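Transcriptional regulator PA3341 (Pseudomonas aeruginosa, PDB 2FBH) probably binds DNA as a dimeric, zinc-binding transcription factor of the MarR family with a winged helix-turn-helix fold. Local coordinates at residues 28-31 and 32-35; 51-55 and 56-60; 74-78 and 79-83; 133-136 and 137-141. All coordinates share one frame; numbering follows the deposited sequence.

Contact 1: residues 28-31 and 32-35. With ZN (zinc ion), chain C.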
loop_
_atom_site.group_PDB
_atom_site.type_symbol
_atom_site.label_atom_id
_atom_site.label_comp_id
_atom_site.label_asym_id
_atom_site.label_seq_id
_atom_site.Cartn_x
_atom_site.Cartn_y
_atom_site.Cartn_z
ATOM N N ARG A 28 9.145 11.115 -0.049
ATOM C CA ARG A 28 9.647 12.468 0.324
ATOM C C ARG A 28 11.176 12.563 0.323
ATOM O O ARG A 28 11.750 13.481 -0.279
ATOM C CB ARG A 28 9.117 12.810 1.715
ATOM C CG ARG A 28 9.839 13.993 2.406
ATOM C CD ARG A 28 9.271 14.301 3.832
ATOM N NE ARG A 28 10.030 15.349 4.476
ATOM C CZ ARG A 28 9.716 16.666 4.368
ATOM N NH1 ARG A 28 10.414 17.613 4.992
ATOM N NH2 ARG A 28 8.719 17.028 3.641
ATOM N N ARG A 29 11.854 11.602 0.962
ATOM C CA ARG A 29 13.320 11.675 1.007
ATOM C C ARG A 29 13.994 11.414 -0.314
ATOM O O ARG A 29 15.136 11.873 -0.498
ATOM C CB ARG A 29 13.914 10.848 2.165
ATOM C CG ARG A 29 13.261 11.260 3.535
ATOM C CD ARG A 29 14.213 10.779 4.640
ATOM N NE ARG A 29 13.438 10.728 5.867
ATOM C CZ ARG A 29 13.958 10.271 6.983
ATOM N NH1 ARG A 29 15.215 9.812 6.927
ATOM N NH2 ARG A 29 13.194 10.215 8.089
ATOM N N LEU A 30 13.269 10.756 -1.236
ATOM C CA LEU A 30 13.790 10.469 -2.545
ATOM C C LEU A 30 13.368 11.523 -3.640
ATOM O O LEU A 30 13.775 11.348 -4.823
ATOM C CB LEU A 30 13.372 9.099 -3.023
ATOM C CG LEU A 30 13.966 7.969 -2.163
ATOM C CD1 LEU A 30 13.414 6.633 -2.543
ATOM C CD2 LEU A 30 15.536 7.860 -2.298
ATOM N N SER A 31 12.585 12.540 -3.239
ATOM C CA SER A 31 11.845 13.390 -4.164
ATOM C C SER A 31 12.773 14.230 -5.097
ATOM O O SER A 31 12.331 14.705 -6.223
ATOM C CB SER A 31 10.823 14.273 -3.439
ATOM O OG SER A 31 11.561 15.111 -2.566
ATOM N N HIS A 32 14.026 14.373 -4.692
ATOM C CA HIS A 32 15.017 15.175 -5.443
ATOM C C HIS A 32 15.488 14.406 -6.674
ATOM O O HIS A 32 16.082 14.982 -7.602
ATOM C CB HIS A 32 16.163 15.554 -4.595
ATOM C CG HIS A 32 16.957 14.403 -4.072
ATOM N ND1 HIS A 32 16.442 13.490 -3.176
ATOM C CD2 HIS A 32 18.236 14.031 -4.303
ATOM C CE1 HIS A 32 17.378 12.600 -2.885
ATOM N NE2 HIS A 32 18.481 12.916 -3.539
ATOM N N LEU A 33 15.236 13.102 -6.676
ATOM C CA LEU A 33 15.835 12.249 -7.726
ATOM C C LEU A 33 14.981 12.236 -8.989
ATOM O O LEU A 33 15.408 11.688 -10.012
ATOM C CB LEU A 33 16.100 10.798 -7.203
ATOM C CG LEU A 33 17.050 10.770 -6.027
ATOM C CD1 LEU A 33 17.094 9.356 -5.482
ATOM C CD2 LEU A 33 18.485 11.198 -6.356
ATOM N N GLY A 34 13.797 12.837 -8.903
ATOM C CA GLY A 34 12.864 12.927 -10.081
ATOM C C GLY A 34 12.361 11.559 -10.530
ATOM O O GLY A 34 11.995 11.351 -11.703
ATOM N N LEU A 35 12.301 10.596 -9.612
ATOM C CA LEU A 35 11.881 9.244 -10.008
ATOM C C LEU A 35 10.467 9.054 -9.584
ATOM O O LEU A 35 10.192 8.404 -8.539
ATOM C CB LEU A 35 12.698 8.198 -9.280
ATOM C CG LEU A 35 14.152 8.123 -9.695
ATOM C CD1 LEU A 35 14.979 7.404 -8.647
ATOM C CD2 LEU A 35 14.207 7.440 -11.044
HETATM ZN ZN ZN C . 14.645 14.492 -2.284
HETATM O O HOH W 1 12.242 10.720 -6.844
#
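Leu30 and Leu33 meet side chain to side chain where helix 11-29 of this MarR-type winged-helix protein runs out into a tight turn. Leu30 CD2 lies 3.8 Å from Leu33 CD1, and this is the packed side of the contact. Leu30 is buried, and its side chain also rests on Trp40 of helix 39-48. The backbone ties the same pair. Leu33 N donates to Leu30 O over 2.9 Å, at an N-H...O angle of 160°, and comes from above the carbonyl plane. A water also donates to Leu30 O and accepts from Leu35 N, so it bridges the turn past Gly34. The phi of Gly34 is positive, 65°, a backbone angle that glycine adopts readily.

The other side is more exposed and carries a zinc ion; His32 also touches Ile112 of helix 102-120. Ser31 and His32 both belong to this metal site. His32 ND1 binds the zinc at 2.2 Å. Ser31 OG stays 3.2 Å from the zinc ion, which is long for a metal bond. It donates instead to Arg28 O, which also accepts from Ser31 N. His32 CG sits between its own N and C (chi1 62°), and this turns the ring back toward the helix end. Leu33 CG lies over one ring face, off toward the rim. At the ring edge, near its plane, His32 CE1 comes 3.4 Å from Arg29 O.

Contact 2: residues 51-55 and 56-60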
loop_
_atom_site.group_PDB
_atom_site.type_symbol
_atom_site.label_atom_id
_atom_site.label_comp_id
_atom_site.label_asym_id
_atom_site.label_seq_id
_atom_site.Cartn_x
_atom_site.Cartn_y
_atom_site.Cartn_z
ATOM N N ASP A 51 19.272 -12.169 -8.576
ATOM C CA ASP A 51 18.789 -12.552 -9.899
ATOM C C ASP A 51 18.202 -11.336 -10.609
ATOM O O ASP A 51 17.750 -10.402 -9.965
ATOM C CB ASP A 51 17.738 -13.651 -9.822
ATOM C CG ASP A 51 18.284 -14.917 -9.201
ATOM O OD1 ASP A 51 19.526 -15.119 -9.216
ATOM O OD2 ASP A 51 17.459 -15.679 -8.663
ATOM N N SER A 52 18.237 -11.377 -11.938
ATOM C CA SER A 52 17.586 -10.384 -12.768
ATOM C C SER A 52 16.187 -10.891 -13.014
ATOM O O SER A 52 16.042 -11.983 -13.565
ATOM C CB SER A 52 18.348 -10.261 -14.082
ATOM O OG SER A 52 19.647 -9.771 -13.815
ATOM N N PRO A 53 15.143 -10.139 -12.576
ATOM C CA PRO A 53 13.783 -10.657 -12.670
ATOM C C PRO A 53 13.201 -10.547 -14.065
ATOM O O PRO A 53 13.632 -9.727 -14.893
ATOM C CB PRO A 53 12.988 -9.732 -11.723
ATOM C CG PRO A 53 13.708 -8.382 -11.897
ATOM C CD PRO A 53 15.181 -8.802 -11.959
ATOM N N THR A 54 12.189 -11.345 -14.339
ATOM C CA THR A 54 11.397 -11.078 -15.530
ATOM C C THR A 54 10.457 -9.928 -15.147
ATOM O O THR A 54 10.371 -9.583 -13.984
ATOM C CB THR A 54 10.531 -12.268 -15.888
ATOM O OG1 THR A 54 9.574 -12.511 -14.829
ATOM C CG2 THR A 54 11.419 -13.497 -16.081
ATOM N N GLN A 55 9.712 -9.399 -16.116
ATOM C CA GLN A 55 8.715 -8.339 -15.856
ATOM C C GLN A 55 7.644 -8.816 -14.895
ATOM O O GLN A 55 7.233 -8.085 -13.995
ATOM C CB GLN A 55 8.107 -7.804 -17.177
ATOM C CG GLN A 55 9.152 -7.030 -17.957
ATOM C CD GLN A 55 8.625 -5.915 -18.935
ATOM O OE1 GLN A 55 9.423 -5.365 -19.723
ATOM N NE2 GLN A 55 7.326 -5.564 -18.852
ATOM N N ARG A 56 7.230 -10.066 -15.085
ATOM C CA ARG A 56 6.256 -10.739 -14.225
ATOM C C ARG A 56 6.712 -10.843 -12.760
ATOM O O ARG A 56 5.922 -10.648 -11.847
ATOM C CB ARG A 56 5.922 -12.126 -14.795
ATOM C CG ARG A 56 5.520 -12.133 -16.276
ATOM C CD ARG A 56 4.891 -13.477 -16.711
ATOM N NE ARG A 56 3.558 -13.675 -16.138
ATOM C CZ ARG A 56 2.416 -13.481 -16.798
ATOM N NH1 ARG A 56 1.256 -13.674 -16.187
ATOM N NH2 ARG A 56 2.426 -13.101 -18.066
ATOM N N GLU A 57 7.994 -11.131 -12.545
ATOM C CA GLU A 57 8.539 -11.251 -11.202
ATOM C C GLU A 57 8.621 -9.884 -10.507
ATOM O O GLU A 57 8.290 -9.714 -9.326
ATOM C CB GLU A 57 9.911 -11.959 -11.246
ATOM C CG GLU A 57 9.829 -13.476 -11.578
ATOM C CD GLU A 57 11.197 -14.084 -11.979
ATOM O OE1 GLU A 57 12.097 -13.312 -12.385
ATOM O OE2 GLU A 57 11.378 -15.346 -11.891
ATOM N N LEU A 58 9.017 -8.884 -11.285
ATOM C CA LEU A 58 9.218 -7.546 -10.747
ATOM C C LEU A 58 7.882 -6.888 -10.375
ATOM O O LEU A 58 7.794 -6.180 -9.381
ATOM C CB LEU A 58 9.959 -6.712 -11.802
ATOM C CG LEU A 58 10.567 -5.379 -11.406
ATOM C CD1 LEU A 58 11.424 -5.389 -10.095
ATOM C CD2 LEU A 58 11.425 -4.896 -12.629
ATOM N N ALA A 59 6.860 -7.147 -11.173
ATOM C CA ALA A 59 5.540 -6.583 -10.965
ATOM C C ALA A 59 4.983 -7.143 -9.643
ATOM O O ALA A 59 4.559 -6.384 -8.760
ATOM C CB ALA A 59 4.650 -6.958 -12.130
ATOM N N GLN A 60 5.040 -8.471 -9.509
ATOM C CA GLN A 60 4.729 -9.169 -8.257
ATOM C C GLN A 60 5.327 -8.447 -7.061
ATOM O O GLN A 60 4.585 -7.982 -6.186
ATOM C CB GLN A 60 5.155 -10.648 -8.311
ATOM C CG GLN A 60 4.132 -11.534 -9.029
ATOM C CD GLN A 60 4.601 -12.971 -9.336
ATOM O OE1 GLN A 60 5.752 -13.380 -9.033
ATOM N NE2 GLN A 60 3.701 -13.747 -9.962
#
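Thr54 and Glu57 grip each other twice, side chain to backbone in both directions. Thr54 N donates to Glu57 OE1 over 2.8 Å, at an N-H...O angle of 160°. The oxygen is met on its anti side, and the N-H comes in 35° out of the carboxylate plane. In return Glu57 N donates to Thr54 OG1 over 3.1 Å. With chi1 at 64°, the Thr54 hydroxyl is swung over the first turn to meet that N-H. The two side chains pack as well, with Thr54 OG1 3.4 Å from Glu57 CG.

This is a capping box, with Thr54 as the N-cap of helix 55-62. By comparison with other MarR proteins, this helix precedes the probable recognition helix, 66-78. Regular helix bonds begin at once: Leu58 N donates to Thr54 O over 3.1 Å, and Ala59 N to Gln55 O over 3.0 Å. The bond from Glu57 N to Thr54 O is weak.

On the buried side Pro53 leans on Leu58, with Pro53 CG 4.1 Å from Leu58 CB. Leu58 also packs on Val42, Leu69, Leu73 and Ile96, between helices 39-48 and 66-78 and strand 95-98. Pro53 shares a backbone hydrogen bond with Ile96. The extended Gln55 side chain accepts through OE1 from Arg84 NH1. Pro53 CA lies 3.2 Å from Glu57 OE1, the same oxygen that takes the Thr54 N-H.

Contact 3: residues 74-78 and 79-83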
loop_
_atom_site.group_PDB
_atom_site.type_symbol
_atom_site.label_atom_id
_atom_site.label_comp_id
_atom_site.label_asym_id
_atom_site.label_seq_id
_atom_site.Cartn_x
_atom_site.Cartn_y
_atom_site.Cartn_z
ATOM N N ASP A 74 9.615 1.854 -19.002
ATOM C CA ASP A 74 9.951 2.754 -20.162
ATOM C C ASP A 74 10.653 4.015 -19.630
ATOM O O ASP A 74 11.661 4.480 -20.161
ATOM C CB ASP A 74 8.705 3.269 -20.897
ATOM C CG ASP A 74 8.012 2.202 -21.775
ATOM O OD1 ASP A 74 8.640 1.178 -22.098
ATOM O OD2 ASP A 74 6.802 2.416 -22.074
ATOM N N GLY A 75 10.109 4.556 -18.544
ATOM C CA GLY A 75 10.721 5.675 -17.875
ATOM C C GLY A 75 12.145 5.425 -17.437
ATOM O O GLY A 75 13.022 6.205 -17.752
ATOM N N LEU A 76 12.395 4.316 -16.749
ATOM C CA LEU A 76 13.697 4.064 -16.237
ATOM C C LEU A 76 14.681 3.765 -17.417
ATOM O O LEU A 76 15.811 4.125 -17.374
ATOM C CB LEU A 76 13.605 2.800 -15.370
ATOM C CG LEU A 76 12.911 3.077 -14.006
ATOM C CD1 LEU A 76 12.914 1.760 -13.215
ATOM C CD2 LEU A 76 13.680 4.148 -13.254
ATOM N N GLU A 77 14.172 3.057 -18.411
ATOM C CA GLU A 77 14.993 2.645 -19.594
ATOM C C GLU A 77 15.391 3.909 -20.400
ATOM O O GLU A 77 16.564 4.083 -20.875
ATOM C CB GLU A 77 14.117 1.725 -20.437
ATOM C CG GLU A 77 14.901 0.941 -21.491
ATOM C CD GLU A 77 14.001 -0.030 -22.233
ATOM O OE1 GLU A 77 14.605 -0.904 -22.817
ATOM O OE2 GLU A 77 12.728 0.107 -22.320
ATOM N N SER A 78 14.416 4.815 -20.538
ATOM C CA SER A 78 14.687 6.122 -21.168
ATOM C C SER A 78 15.826 6.908 -20.503
ATOM O O SER A 78 16.571 7.630 -21.171
ATOM C CB SER A 78 13.413 6.985 -21.244
ATOM O OG SER A 78 13.071 7.538 -19.971
ATOM N N GLN A 79 15.970 6.731 -19.193
ATOM C CA GLN A 79 16.989 7.403 -18.394
ATOM C C GLN A 79 18.294 6.555 -18.330
ATOM O O GLN A 79 19.282 6.920 -17.652
ATOM C CB GLN A 79 16.429 7.745 -16.972
ATOM C CG GLN A 79 15.085 8.596 -16.857
ATOM C CD GLN A 79 14.361 8.578 -15.418
ATOM O OE1 GLN A 79 13.824 7.541 -14.935
ATOM N NE2 GLN A 79 14.316 9.745 -14.776
ATOM N N GLY A 80 18.338 5.436 -19.075
ATOM C CA GLY A 80 19.541 4.613 -19.120
ATOM C C GLY A 80 19.828 3.870 -17.796
ATOM O O GLY A 80 20.980 3.527 -17.520
ATOM N N LEU A 81 18.786 3.646 -17.002
ATOM C CA LEU A 81 18.941 3.009 -15.667
ATOM C C LEU A 81 18.709 1.490 -15.716
ATOM O O LEU A 81 19.232 0.709 -14.861
ATOM C CB LEU A 81 18.017 3.675 -14.641
ATOM C CG LEU A 81 18.315 5.158 -14.431
ATOM C CD1 LEU A 81 17.204 5.823 -13.528
ATOM C CD2 LEU A 81 19.726 5.444 -13.873
ATOM N N VAL A 82 17.875 1.053 -16.664
ATOM C CA VAL A 82 17.651 -0.369 -16.840
ATOM C C VAL A 82 17.783 -0.787 -18.307
ATOM O O VAL A 82 17.657 0.053 -19.184
ATOM C CB VAL A 82 16.251 -0.844 -16.371
ATOM C CG1 VAL A 82 15.997 -0.502 -14.800
ATOM C CG2 VAL A 82 15.143 -0.252 -17.157
ATOM N N ARG A 83 18.026 -2.081 -18.522
ATOM C CA ARG A 83 17.917 -2.736 -19.847
ATOM C C ARG A 83 17.060 -3.963 -19.717
ATOM O O ARG A 83 16.925 -4.541 -18.600
ATOM C CB ARG A 83 19.297 -3.095 -20.393
ATOM C CG ARG A 83 20.139 -1.857 -20.632
ATOM C CD ARG A 83 21.428 -2.221 -21.240
ATOM N NE ARG A 83 21.284 -2.654 -22.646
ATOM C CZ ARG A 83 22.227 -3.335 -23.278
ATOM N NH1 ARG A 83 22.073 -3.731 -24.547
ATOM N NH2 ARG A 83 23.310 -3.651 -22.605
HETATM O O HOH W 2 18.395 1.989 -20.804
#
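Leu76 and Leu81 close a Schellman motif at the C-terminal end of helix 66-78, the recognition helix by comparison with other MarR proteins. Two backbone bonds reach back into the last turn. Leu81 N donates to Leu76 O over 3.0 Å, at an N-H...O angle of 161°. Gly80 N donates to Glu77 O over 2.9 Å, from well above the carbonyl plane. Gly80 has a positive phi of 70°, and this reverses the chain so that the next residues come back alongside the helix.

The side chains follow this return. Leu76 CD2 meets Leu81 CD1 at 3.9 Å, the two chains crossing at about a right angle. This is the apolar pairing that normally goes with a Schellman motif. Val82 comes next, with its CG2 3.9 Å from Leu76 CB and 3.7 Å from Glu77 N. Val82 N is buried here without a polar partner. Its carbonyl is better served: one water donates to both Val82 O and Glu77 O.

Further out, other elements hold the turn. Leu76 packs on Val42 of helix 39-48, and Leu81 on Leu105 of helix 102-120. Leu81 shares a backbone hydrogen bond with Thr99, and Gly80 O accepts from Thr99 OG1. Arg84, one step along the strand, forms salt bridges with Glu77 and Asp74. On the helix itself, a chi1 of 75° folds Ser78 OG back over the last turn, where it donates to Gly75 O over a short 2.6 Å.

Contact 4: residues 133-136 and 137-141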
loop_
_atom_site.group_PDB
_atom_site.type_symbol
_atom_site.label_atom_id
_atom_site.label_comp_id
_atom_site.label_asym_id
_atom_site.label_seq_id
_atom_site.Cartn_x
_atom_site.Cartn_y
_atom_site.Cartn_z
ATOM N N GLN A 133 7.742 -8.927 12.912
ATOM C CA GLN A 133 8.026 -9.596 11.663
ATOM C C GLN A 133 7.467 -10.979 11.588
ATOM O O GLN A 133 6.906 -11.331 10.538
ATOM C CB GLN A 133 9.509 -9.628 11.419
ATOM C CG GLN A 133 10.037 -8.215 11.145
ATOM C CD GLN A 133 11.619 -8.247 11.285
ATOM O OE1 GLN A 133 12.184 -9.150 11.910
ATOM N NE2 GLN A 133 12.272 -7.270 10.748
ATOM N N GLN A 134 7.542 -11.753 12.676
ATOM C CA GLN A 134 6.962 -13.126 12.660
ATOM C C GLN A 134 5.427 -13.060 12.485
ATOM O O GLN A 134 4.853 -13.866 11.747
ATOM C CB GLN A 134 7.217 -13.904 13.970
ATOM C CG GLN A 134 8.552 -14.503 14.126
ATOM C CD GLN A 134 8.945 -15.286 12.929
ATOM O OE1 GLN A 134 8.266 -16.250 12.496
ATOM N NE2 GLN A 134 10.027 -14.928 12.410
ATOM N N VAL A 135 4.751 -12.127 13.140
ATOM C CA VAL A 135 3.285 -11.956 12.925
ATOM C C VAL A 135 2.995 -11.646 11.465
ATOM O O VAL A 135 2.154 -12.281 10.847
ATOM C CB VAL A 135 2.684 -10.870 13.842
ATOM C CG1 VAL A 135 1.187 -10.647 13.477
ATOM C CG2 VAL A 135 2.789 -11.440 15.332
ATOM N N LEU A 136 3.680 -10.626 10.909
ATOM C CA LEU A 136 3.495 -10.296 9.477
ATOM C C LEU A 136 3.786 -11.484 8.533
ATOM O O LEU A 136 3.039 -11.696 7.576
ATOM C CB LEU A 136 4.452 -9.150 9.068
ATOM C CG LEU A 136 4.056 -7.842 9.789
ATOM C CD1 LEU A 136 5.088 -6.737 9.437
ATOM C CD2 LEU A 136 2.650 -7.313 9.653
ATOM N N LEU A 137 4.838 -12.264 8.819
ATOM C CA LEU A 137 5.163 -13.428 7.961
ATOM C C LEU A 137 4.034 -14.458 7.987
ATOM O O LEU A 137 3.769 -15.043 6.918
ATOM C CB LEU A 137 6.493 -14.032 8.409
ATOM C CG LEU A 137 7.701 -13.167 8.001
ATOM C CD1 LEU A 137 8.853 -13.779 8.810
ATOM C CD2 LEU A 137 7.909 -13.375 6.515
ATOM N N ARG A 138 3.383 -14.655 9.135
ATOM C CA ARG A 138 2.252 -15.624 9.229
ATOM C C ARG A 138 1.055 -15.114 8.493
ATOM O O ARG A 138 0.378 -15.854 7.766
ATOM C CB ARG A 138 1.888 -15.988 10.668
ATOM C CG ARG A 138 0.770 -17.055 10.706
ATOM C CD ARG A 138 1.102 -18.333 9.895
ATOM N NE ARG A 138 -0.153 -19.100 9.772
ATOM C CZ ARG A 138 -0.591 -20.018 10.652
ATOM N NH1 ARG A 138 -1.764 -20.636 10.421
ATOM N NH2 ARG A 138 0.117 -20.337 11.738
ATOM N N ILE A 139 0.797 -13.812 8.622
ATOM C CA ILE A 139 -0.329 -13.217 7.846
ATOM C C ILE A 139 -0.053 -13.426 6.375
ATOM O O ILE A 139 -0.903 -13.883 5.584
ATOM C CB ILE A 139 -0.490 -11.689 8.205
ATOM C CG1 ILE A 139 -0.985 -11.521 9.694
ATOM C CG2 ILE A 139 -1.416 -11.006 7.130
ATOM C CD1 ILE A 139 -0.860 -10.063 10.188
ATOM N N LEU A 140 1.147 -13.054 5.925
ATOM C CA LEU A 140 1.458 -13.313 4.521
ATOM C C LEU A 140 1.342 -14.776 4.076
ATOM O O LEU A 140 0.822 -15.041 2.968
ATOM C CB LEU A 140 2.849 -12.771 4.226
ATOM C CG LEU A 140 3.322 -12.537 2.807
ATOM C CD1 LEU A 140 2.396 -11.571 2.088
ATOM C CD2 LEU A 140 4.866 -12.018 2.874
ATOM N N ALA A 141 1.784 -15.711 4.920
ATOM C CA ALA A 141 1.650 -17.156 4.551
ATOM C C ALA A 141 0.197 -17.520 4.495
ATOM O O ALA A 141 -0.206 -18.322 3.585
ATOM C CB ALA A 141 2.355 -17.997 5.607
#
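Ile139 packs back on Val135 one turn earlier in helix 126-144, part of the helical dimer region of this MarR protein. Its side chain can be followed outward. Ile139 CB lies 3.6 Å from Leu136 O. Ile139 CG1 comes closer to the backbone, 3.4 Å from Val135 O. CG1 is placed there by a chi1 of -68°, beside the backbone N and anti to the carbonyl carbon. At the tip, Ile139 CD1 reaches Val135 CG1 at 3.9 Å and sits more loosely by Leu136 CD2 at 4.5 Å.

Leu137 CG lies 3.2 Å from Gln133 O, the carbonyl one turn back. On the second subunit, Ile139 packs on Ile124, Leu137 on Leu14 and Leu140 on Ala21. Within its own chain, Ile139 packs on Phe11 and Leu136 on Leu15, so this part of helix 126-144 meets helix 11-29 as well as the second subunit. The Leu136 side chain also lies about 4 Å from a bound mercury ion. Regular i to i+4 backbone bonds join the two segments, the straightest from Leu140 N to Leu136 O, 2.9 Å long with an N-H...O angle of 176°.

Overall arrangement
The four contacts follow one another along the chain, all within the MarR-type fold. Contact 1 ends helix 11-29, contact 2 starts helix 55-62, contact 3 ends helix 66-78 and leads into strand 82-85, and contact 4 lies within helix 126-144. Contacts 2 and 3 belong to the winged helix-turn-helix, with centres about 15 Å apart. Contact 1 touches contact 3 through Leu35, which packs on Leu76 and Leu81. Contact 4 touches none of the others; its centre is about 34 Å from that of contact 3, across the chain's centre. Helix 11-29 packs on contact 4 through Leu15, and the turn that follows it meets contact 3, so it links the dimer region to the probable DNA-binding part.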